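Local coordinates for ORF10 (Moritella marina, PDB 6RIW), which probably catalyses acyl-chain elongation, as the ketosynthase-chain length factor didomain of a larger polyunsaturated fatty acid synthase subunit, at residues Glu2-Val7 against Ala283-Gly288; Glu113-Ile118 against Met217-Ala222; Leu205-Leu210 against Met266-Gln271; Pro430-Val435 against Val448-Thr453. One frame throughout, in Å; residues are numbered along the deposited sequence.

Interaction 1: Glu2-Val7 against Ala283-Gly288; sequences ENIAVV and AIIKGG. With MG (magnesium ion), chain B.
N3 and I284 meet obliquely: chi1 of N3 (-76°) sets its amide carbon CG beside the backbone N, 3.6 Å from CG2 of I284. OD1 of N3 lies 3.3 Å from CD in the aliphatic stem of K286. An asparagine suits this place, because its carbon packs on isoleucine while ND2 bonds to OE1 of Q271; the ammonium of K286 goes instead to the carbonyl of A318. On the face shared by I4, V6 and I285, branched side chains pack against one another over the strands, CG2 of V6 resting 3.9 Å from CD1 of I285.

The backbones run antiparallel, with I4 and I285 as a hydrogen-bonded pair; N of I285 gives O of I4 a bond of 2.8 Å. Beyond it, K286 and G287 form a classic bulge opposite V448. Carbonyl O of K286 binds the magnesium at 2.2 Å, M1 supplies another oxygen, and a metal-bound water lies within hydrogen-bonding distance of O of E2 and O of I285.

Strand 259-270 flanks strand 4-12, strand 443-450 flanks strand 283-292, and helix 198-211 covers I4 and I285.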
# COMPACT_ATOMS: atom_id res chain seq x y z
N GLU A 2 19.14 -21.25 0.41
CA GLU A 2 19.96 -21.20 1.61
C GLU A 2 19.19 -20.71 2.84
O GLU A 2 18.35 -19.81 2.75
CB GLU A 2 21.16 -20.27 1.37
CG GLU A 2 22.11 -20.22 2.53
CD GLU A 2 23.25 -19.27 2.30
OE1 GLU A 2 23.30 -18.65 1.22
OE2 GLU A 2 24.11 -19.16 3.21
N ASN A 3 19.48 -21.33 3.99
CA ASN A 3 19.04 -20.82 5.29
C ASN A 3 19.24 -19.31 5.41
O ASN A 3 20.33 -18.79 5.12
CB ASN A 3 19.84 -21.49 6.41
CG ASN A 3 19.38 -22.91 6.68
OD1 ASN A 3 18.31 -23.34 6.23
ND2 ASN A 3 20.19 -23.65 7.44
N ILE A 4 18.20 -18.62 5.87
CA ILE A 4 18.28 -17.20 6.21
C ILE A 4 18.29 -17.07 7.72
O ILE A 4 17.45 -17.67 8.41
CB ILE A 4 17.11 -16.41 5.59
CG1 ILE A 4 17.13 -16.55 4.06
CG2 ILE A 4 17.18 -14.94 6.03
CD1 ILE A 4 18.42 -16.01 3.41
N ALA A 5 19.23 -16.30 8.25
CA ALA A 5 19.34 -16.04 9.68
C ALA A 5 18.66 -14.72 10.01
O ALA A 5 18.88 -13.72 9.31
CB ALA A 5 20.80 -15.99 10.13
N VAL A 6 17.83 -14.73 11.05
CA VAL A 6 17.32 -13.51 11.67
C VAL A 6 18.34 -13.04 12.70
O VAL A 6 18.60 -13.73 13.70
CB VAL A 6 15.96 -13.75 12.33
CG1 VAL A 6 15.38 -12.41 12.86
CG2 VAL A 6 15.01 -14.44 11.36
N VAL A 7 18.93 -11.87 12.47
CA VAL A 7 20.03 -11.40 13.31
C VAL A 7 19.68 -10.15 14.10
O VAL A 7 20.52 -9.65 14.86
CB VAL A 7 21.31 -11.18 12.49
CG1 VAL A 7 21.69 -12.47 11.77
CG2 VAL A 7 21.14 -10.03 11.46
N ALA A 283 16.90 -17.10 14.98
CA ALA A 283 16.19 -18.23 14.41
C ALA A 283 16.62 -18.34 12.97
O ALA A 283 17.23 -17.42 12.41
CB ALA A 283 14.67 -18.08 14.52
N ILE A 284 16.31 -19.48 12.37
CA ILE A 284 16.57 -19.76 10.96
C ILE A 284 15.24 -19.77 10.23
O ILE A 284 14.28 -20.44 10.67
CB ILE A 284 17.31 -21.10 10.78
CG1 ILE A 284 18.69 -21.08 11.48
CG2 ILE A 284 17.39 -21.46 9.29
CD1 ILE A 284 19.80 -20.35 10.75
N ILE A 285 15.15 -19.02 9.14
CA ILE A 285 14.03 -19.15 8.22
C ILE A 285 14.41 -20.25 7.23
O ILE A 285 15.32 -20.08 6.42
CB ILE A 285 13.70 -17.83 7.51
CG1 ILE A 285 13.35 -16.74 8.55
CG2 ILE A 285 12.54 -18.03 6.55
CD1 ILE A 285 13.25 -15.34 7.97
N LYS A 286 13.74 -21.39 7.35
CA LYS A 286 14.09 -22.57 6.56
C LYS A 286 13.47 -22.51 5.18
O LYS A 286 14.04 -23.04 4.22
CB LYS A 286 13.63 -23.84 7.29
CG LYS A 286 14.27 -25.13 6.80
CD LYS A 286 15.77 -25.22 7.17
CE LYS A 286 16.43 -26.42 6.49
NZ LYS A 286 16.08 -26.49 5.02
N GLY A 287 12.31 -21.87 5.08
CA GLY A 287 11.64 -21.73 3.80
C GLY A 287 10.28 -21.11 4.01
O GLY A 287 9.92 -20.72 5.12
N GLY A 288 9.53 -21.04 2.92
CA GLY A 288 8.17 -20.55 3.01
C GLY A 288 7.63 -20.29 1.63
O GLY A 288 8.31 -20.52 0.62
MG MG B . 15.74 -22.82 2.81
O HOH W 1 15.80 -20.54 3.56

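Interaction 2: Glu113-Ile118 against Met217-Ala222; sequences ENCGVI and MMLAGA
M218 reaches across to G116 because its chain folds twice beyond CG, with chi2 -64° and chi3 -67°. The fold lays SD 3.5 Å from CA of G116 and carries CE on toward the next residues, 3.7 Å from N of V117 and 3.8 Å from CG1 of I118. Glycine suits the place opposite, since a beta carbon at G116 would collide with this sulfur. An alanine in place of M218 would probably leave a gap over G116 and deprive the I118 side chain of its methyl neighbour.

On the other face, C115, M217, V117 and L219 gather. The thiol of C115 stands anti to its backbone N (chi1 -174°) and packs alongside the M217 chain, SG lying 3.8 Å from CG. Farther on, V117 and L219 approach at a slant, CG2 of V117 touching CB of L219 at 3.8 Å. The two sulfur residues pair at one end and the branched V117 and L219 at the other, apolar groups suited to a buried sheet.

The strands are parallel and in register, C115 beside M217 through I118 beside A220. Among their bonds, N of L219 gives O of G116 a nearly straight one of 2.8 Å, and N of I118 one of 3.0 Å to O of L219. This is a central pairing of the thiolase-like fold's N-terminal half. Strand 189-193 adjoins 115-120, strand 259-270 runs antiparallel along 217-224, and helix 198-211 packs on M218, A220 and I118, while L185 lies against V117 and L219.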
# COMPACT_ATOMS: atom_id res chain seq x y z
N GLU A 113 25.42 -0.23 2.99
CA GLU A 113 25.45 0.04 1.56
C GLU A 113 24.80 -1.07 0.75
O GLU A 113 24.24 -0.82 -0.32
CB GLU A 113 26.89 0.25 1.10
CG GLU A 113 27.02 0.70 -0.35
CD GLU A 113 28.31 1.47 -0.60
OE1 GLU A 113 29.33 1.18 0.08
OE2 GLU A 113 28.30 2.37 -1.48
N ASN A 114 24.84 -2.30 1.25
CA ASN A 114 24.22 -3.42 0.55
C ASN A 114 23.03 -3.99 1.31
O ASN A 114 22.77 -5.19 1.25
CB ASN A 114 25.28 -4.50 0.30
CG ASN A 114 26.36 -4.00 -0.62
OD1 ASN A 114 27.52 -3.90 -0.24
ND2 ASN A 114 25.98 -3.64 -1.83
N CYS A 115 22.30 -3.13 2.03
CA CYS A 115 21.11 -3.51 2.77
C CYS A 115 19.89 -2.84 2.15
O CYS A 115 19.92 -1.64 1.86
CB CYS A 115 21.23 -3.10 4.24
SG CYS A 115 19.89 -3.67 5.33
N GLY A 116 18.83 -3.62 1.93
CA GLY A 116 17.57 -3.09 1.45
C GLY A 116 16.50 -3.17 2.53
O GLY A 116 16.76 -3.61 3.66
N VAL A 117 15.29 -2.73 2.19
CA VAL A 117 14.18 -2.80 3.14
C VAL A 117 12.87 -3.02 2.38
O VAL A 117 12.62 -2.36 1.37
CB VAL A 117 14.09 -1.55 4.05
CG1 VAL A 117 14.12 -0.24 3.23
CG2 VAL A 117 12.85 -1.63 4.97
N ILE A 118 12.05 -3.96 2.86
CA ILE A 118 10.70 -4.18 2.34
C ILE A 118 9.72 -4.01 3.50
O ILE A 118 9.85 -4.67 4.53
CB ILE A 118 10.55 -5.57 1.68
CG1 ILE A 118 11.51 -5.68 0.49
CG2 ILE A 118 9.11 -5.77 1.20
CD1 ILE A 118 11.57 -7.09 -0.12
N MET A 217 22.16 -7.85 3.04
CA MET A 217 21.39 -7.75 4.26
C MET A 217 20.04 -7.17 3.86
O MET A 217 19.95 -6.41 2.89
CB MET A 217 22.10 -6.86 5.29
CG MET A 217 21.47 -6.83 6.68
SD MET A 217 22.46 -5.83 7.85
CE MET A 217 23.82 -5.29 6.80
N MET A 218 18.99 -7.57 4.57
CA MET A 218 17.67 -6.99 4.32
C MET A 218 16.97 -6.67 5.64
O MET A 218 17.01 -7.46 6.58
CB MET A 218 16.76 -7.93 3.50
CG MET A 218 17.13 -8.07 2.03
SD MET A 218 16.97 -6.54 1.09
CE MET A 218 15.17 -6.28 1.14
N LEU A 219 16.32 -5.51 5.68
CA LEU A 219 15.30 -5.21 6.68
C LEU A 219 13.94 -5.65 6.15
O LEU A 219 13.60 -5.38 4.98
CB LEU A 219 15.27 -3.72 7.01
CG LEU A 219 16.40 -3.12 7.85
CD1 LEU A 219 16.22 -1.62 7.93
CD2 LEU A 219 16.39 -3.70 9.23
N ALA A 220 13.17 -6.34 6.97
CA ALA A 220 11.82 -6.72 6.58
C ALA A 220 10.90 -6.48 7.77
O ALA A 220 11.19 -6.90 8.89
CB ALA A 220 11.73 -8.18 6.12
N GLY A 221 9.78 -5.84 7.52
CA GLY A 221 8.91 -5.48 8.61
C GLY A 221 7.62 -4.92 8.07
O GLY A 221 7.32 -5.06 6.89
N ALA A 222 6.86 -4.28 8.97
CA ALA A 222 5.57 -3.72 8.60
C ALA A 222 5.14 -2.69 9.63
O ALA A 222 5.64 -2.67 10.76
CB ALA A 222 4.50 -4.81 8.47

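Interaction 3: Leu205-Leu210 against Met266-Gln271; sequences LACDYL and MVLKRQ
L210 and L268 carry the apolar part of this helix-on-strand contact, their side chains crossing at about a right angle. CD1 of L210 comes to rest 3.7 Å from CB of L268 and also touches the L268 carbonyl oxygen. L268 in turn sends its CD1 into the helix surface, where it lies 4.0 Å from CB of A206 and equally far from SG of C207. Small residues on the helix suit this spot, for their short side chains let the leucine tip settle against the helix surface.

The polar part is a single bond from R270. Its chain turns at chi3 (-62°), and NH2 donates to O of L210 at 2.9 Å, in the carbonyl plane on a lone pair and near the guanidinium plane. That carbonyl belongs to the last turn of helix 198-211, where carbonyl oxygens commonly have no i+4 amide to accept from, so an arginine is well chosen; NH2 also serves O of A215, and NH1 makes a salt bridge to D273 and a hydrogen bond to N216.

Helix segment 205-210 runs at 33° to strand segment 266-270. Strand 217-224 borders that strand through M218 and A220, strand 4-12 borders it through A5 and V7, and helix 668-682 packs against Y209.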
# COMPACT_ATOMS: atom_id res chain seq x y z
N LEU A 205 9.74 -12.04 0.69
CA LEU A 205 10.38 -11.38 -0.45
C LEU A 205 11.76 -10.85 -0.09
O LEU A 205 12.64 -10.78 -0.96
CB LEU A 205 9.48 -10.24 -0.96
CG LEU A 205 8.15 -10.70 -1.54
CD1 LEU A 205 7.38 -9.47 -2.03
CD2 LEU A 205 8.34 -11.69 -2.70
N ALA A 206 11.98 -10.47 1.16
CA ALA A 206 13.32 -10.03 1.54
C ALA A 206 14.30 -11.20 1.51
O ALA A 206 15.45 -11.03 1.07
CB ALA A 206 13.30 -9.37 2.92
N CYS A 207 13.87 -12.39 1.95
CA CYS A 207 14.67 -13.59 1.76
C CYS A 207 14.99 -13.83 0.29
O CYS A 207 16.13 -14.17 -0.05
CB CYS A 207 13.97 -14.83 2.34
SG CYS A 207 13.70 -14.81 4.12
N ASP A 208 13.99 -13.66 -0.59
CA ASP A 208 14.22 -13.80 -2.04
C ASP A 208 15.32 -12.86 -2.52
O ASP A 208 16.14 -13.24 -3.37
CB ASP A 208 12.95 -13.49 -2.83
CG ASP A 208 11.86 -14.53 -2.66
OD1 ASP A 208 12.12 -15.63 -2.12
OD2 ASP A 208 10.72 -14.23 -3.08
N TYR A 209 15.32 -11.61 -2.05
CA TYR A 209 16.35 -10.68 -2.50
C TYR A 209 17.73 -11.10 -2.00
O TYR A 209 18.73 -10.88 -2.69
CB TYR A 209 16.02 -9.25 -2.06
CG TYR A 209 15.02 -8.55 -3.01
CD1 TYR A 209 13.91 -9.24 -3.47
CD2 TYR A 209 15.22 -7.23 -3.45
CE1 TYR A 209 12.98 -8.64 -4.35
CE2 TYR A 209 14.30 -6.62 -4.34
CZ TYR A 209 13.18 -7.34 -4.77
OH TYR A 209 12.24 -6.79 -5.64
N LEU A 210 17.79 -11.72 -0.81
CA LEU A 210 19.05 -12.30 -0.35
C LEU A 210 19.47 -13.47 -1.23
O LEU A 210 20.65 -13.63 -1.53
CB LEU A 210 18.95 -12.72 1.13
CG LEU A 210 18.84 -11.57 2.15
CD1 LEU A 210 18.53 -12.05 3.57
CD2 LEU A 210 20.09 -10.64 2.17
N MET A 266 12.65 -6.82 11.29
CA MET A 266 13.68 -7.85 11.47
C MET A 266 14.83 -7.60 10.51
O MET A 266 14.64 -7.07 9.41
CB MET A 266 13.11 -9.23 11.21
CG MET A 266 12.32 -9.82 12.36
SD MET A 266 11.16 -11.03 11.67
CE MET A 266 12.11 -11.57 10.27
N VAL A 267 16.04 -8.01 10.91
CA VAL A 267 17.24 -7.92 10.09
C VAL A 267 17.62 -9.32 9.64
O VAL A 267 17.77 -10.22 10.49
CB VAL A 267 18.42 -7.27 10.85
CG1 VAL A 267 19.60 -7.09 9.91
CG2 VAL A 267 18.01 -5.96 11.48
N LEU A 268 17.76 -9.52 8.33
CA LEU A 268 17.99 -10.83 7.72
C LEU A 268 19.32 -10.89 6.98
O LEU A 268 19.68 -9.96 6.26
CB LEU A 268 16.88 -11.19 6.73
CG LEU A 268 15.44 -11.06 7.22
CD1 LEU A 268 14.46 -11.46 6.12
CD2 LEU A 268 15.23 -11.93 8.45
N LYS A 269 20.02 -12.02 7.11
CA LYS A 269 21.22 -12.29 6.33
C LYS A 269 21.23 -13.76 5.93
O LYS A 269 20.60 -14.59 6.58
CB LYS A 269 22.51 -11.95 7.11
CG LYS A 269 22.77 -10.45 7.30
CD LYS A 269 23.89 -10.20 8.33
CE LYS A 269 25.25 -10.65 7.81
NZ LYS A 269 26.38 -10.02 8.58
N ARG A 270 21.91 -14.07 4.83
CA ARG A 270 22.17 -15.47 4.52
C ARG A 270 22.96 -16.08 5.68
O ARG A 270 23.83 -15.44 6.26
CB ARG A 270 22.95 -15.59 3.19
CG ARG A 270 22.14 -15.12 1.96
CD ARG A 270 22.95 -15.14 0.65
NE ARG A 270 24.08 -14.23 0.73
CZ ARG A 270 24.08 -12.98 0.27
NH1 ARG A 270 25.15 -12.21 0.42
NH2 ARG A 270 23.00 -12.48 -0.32
N GLN A 271 22.61 -17.31 6.05
CA GLN A 271 23.22 -17.92 7.24
C GLN A 271 24.74 -17.99 7.12
O GLN A 271 25.45 -17.76 8.10
CB GLN A 271 22.65 -19.31 7.49
CG GLN A 271 23.06 -19.88 8.86
CD GLN A 271 22.94 -21.39 8.90
OE1 GLN A 271 22.74 -22.03 7.87
NE2 GLN A 271 23.05 -21.96 10.09

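Interaction 4: Pro430-Val435 against Val448-Thr453; sequences PRTAGV and VLQQPT
R431 and Q451 join the ends of two antiparallel segments, whose strands run at 149° to one another with A433 and L449 as the hydrogen-bonded pair. N of A433 bonds O of L449 at 2.8 Å, and N of L449 returns an equal bond to O of A433.

N of Q451 bonds O of R431 at 3.1 Å, and the side chain of Q451 adds a second bond, to the R431 amide. CG sits between the backbone N and the carbonyl carbon (chi1 60°), the crowded position, and the extended chain beyond it brings OE1 within 2.7 Å of N of R431, on a lone pair in the carbonyl plane. The R431 side chain crosses that of Q451 at about a right angle, with guanidinium and amide planes 20° apart, and CB of R431 lies 3.4 Å from OE1. A leucine in place of Q451 would probably leave the R431 amide without its acceptor, with the backbone bond to O of R431 still joining the ends.

The pair forms the beta hairpin 432-439 and 443-450 of the ketosynthase domain. On one face T432 and Q450 lie side by side, NE2 of Q450 making a weak bond of 3.5 Å to OG1 of T432. That hydroxyl donates to O of P430 at 2.8 Å, from above the carbonyl plane. P430 lies alongside the Q450 amide, its CG 3.9 Å from NE2. On the face of A433 and L449, CG2 of V435 reaches CD1 of L449 obliquely at 3.8 Å. V435 also touches A381, and L449 L385, of helix 374-387.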
# COMPACT_ATOMS: atom_id res chain seq x y z
N PRO A 430 15.64 -30.57 14.70
CA PRO A 430 15.56 -29.17 15.13
C PRO A 430 14.14 -28.82 15.59
O PRO A 430 13.16 -29.29 15.02
CB PRO A 430 15.96 -28.38 13.88
CG PRO A 430 16.34 -29.41 12.81
CD PRO A 430 15.69 -30.70 13.23
N ARG A 431 14.05 -28.01 16.64
CA ARG A 431 12.78 -27.38 16.97
C ARG A 431 12.28 -26.61 15.75
O ARG A 431 13.03 -25.83 15.15
CB ARG A 431 12.94 -26.43 18.16
CG ARG A 431 13.09 -27.14 19.50
CD ARG A 431 12.95 -26.17 20.66
NE ARG A 431 14.06 -25.23 20.67
CZ ARG A 431 14.85 -25.01 21.72
NH1 ARG A 431 14.64 -25.66 22.86
NH2 ARG A 431 15.84 -24.13 21.63
N THR A 432 11.02 -26.83 15.39
CA THR A 432 10.48 -26.32 14.14
C THR A 432 9.09 -25.72 14.36
O THR A 432 8.24 -26.35 14.99
CB THR A 432 10.43 -27.43 13.09
OG1 THR A 432 11.75 -27.97 12.93
CG2 THR A 432 9.96 -26.90 11.75
N ALA A 433 8.88 -24.52 13.83
CA ALA A 433 7.61 -23.82 13.95
C ALA A 433 7.15 -23.32 12.59
O ALA A 433 7.97 -22.99 11.73
CB ALA A 433 7.72 -22.64 14.93
N GLY A 434 5.84 -23.27 12.40
CA GLY A 434 5.24 -22.60 11.26
C GLY A 434 4.62 -21.28 11.70
O GLY A 434 4.23 -21.13 12.86
N VAL A 435 4.55 -20.32 10.78
CA VAL A 435 3.77 -19.11 11.00
C VAL A 435 2.89 -18.90 9.78
O VAL A 435 3.38 -18.90 8.65
CB VAL A 435 4.66 -17.86 11.22
CG1 VAL A 435 3.78 -16.63 11.45
CG2 VAL A 435 5.60 -18.06 12.38
N VAL A 448 8.40 -21.33 7.46
CA VAL A 448 8.90 -22.45 8.25
C VAL A 448 10.17 -21.99 8.95
O VAL A 448 11.14 -21.58 8.30
CB VAL A 448 9.16 -23.69 7.38
CG1 VAL A 448 9.55 -24.88 8.26
CG2 VAL A 448 7.93 -24.00 6.56
N LEU A 449 10.15 -22.01 10.29
CA LEU A 449 11.24 -21.50 11.10
C LEU A 449 11.84 -22.63 11.95
O LEU A 449 11.12 -23.54 12.39
CB LEU A 449 10.78 -20.39 12.04
CG LEU A 449 9.82 -19.35 11.45
CD1 LEU A 449 9.37 -18.41 12.57
CD2 LEU A 449 10.56 -18.60 10.36
N GLN A 450 13.14 -22.53 12.21
CA GLN A 450 13.82 -23.51 13.05
C GLN A 450 14.70 -22.79 14.06
O GLN A 450 15.09 -21.64 13.88
CB GLN A 450 14.65 -24.48 12.20
CG GLN A 450 13.79 -25.45 11.41
CD GLN A 450 14.61 -26.48 10.63
OE1 GLN A 450 15.79 -26.26 10.33
NE2 GLN A 450 13.98 -27.60 10.30
N GLN A 451 15.02 -23.51 15.14
CA GLN A 451 15.86 -22.95 16.19
C GLN A 451 17.19 -22.49 15.61
O GLN A 451 17.64 -23.01 14.57
CB GLN A 451 16.08 -23.98 17.30
CG GLN A 451 16.76 -25.26 16.84
CD GLN A 451 16.90 -26.27 17.97
OE1 GLN A 451 16.23 -27.30 17.97
NE2 GLN A 451 17.74 -25.95 18.95
N PRO A 452 17.83 -21.50 16.22
CA PRO A 452 19.09 -21.00 15.68
C PRO A 452 20.19 -22.04 15.75
O PRO A 452 20.21 -22.88 16.65
CB PRO A 452 19.42 -19.80 16.57
CG PRO A 452 18.66 -20.04 17.83
CD PRO A 452 17.42 -20.76 17.43
N THR A 453 21.11 -21.97 14.79
CA THR A 453 22.25 -22.87 14.78
C THR A 453 23.37 -22.23 13.97
O THR A 453 23.12 -21.47 13.04
CB THR A 453 21.89 -24.24 14.19
OG1 THR A 453 23.06 -25.07 14.15
CG2 THR A 453 21.34 -24.08 12.77

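In the fold
Interaction 1 sits between interactions 3 and 4 in the ketosynthase domain, and those two also touch directly, NE2 of Q271 lying 3.0 Å from O of T453. N of A5 bonds O of K269 at 2.7 Å, linking 1 and 3. N of K286 meets O of V448 at 2.8 Å, linking 1 and 4. Interaction 2 continues from 3, N of L268 bonding O of M218 at 2.8 Å, but lies about 6 Å from interaction 1 at nearest atoms and about 11 Å from interaction 4. The magnesium belongs to interaction 1; the side chain of C207 in interaction 3 and that of V448 in interaction 4 are each about 8 Å from it.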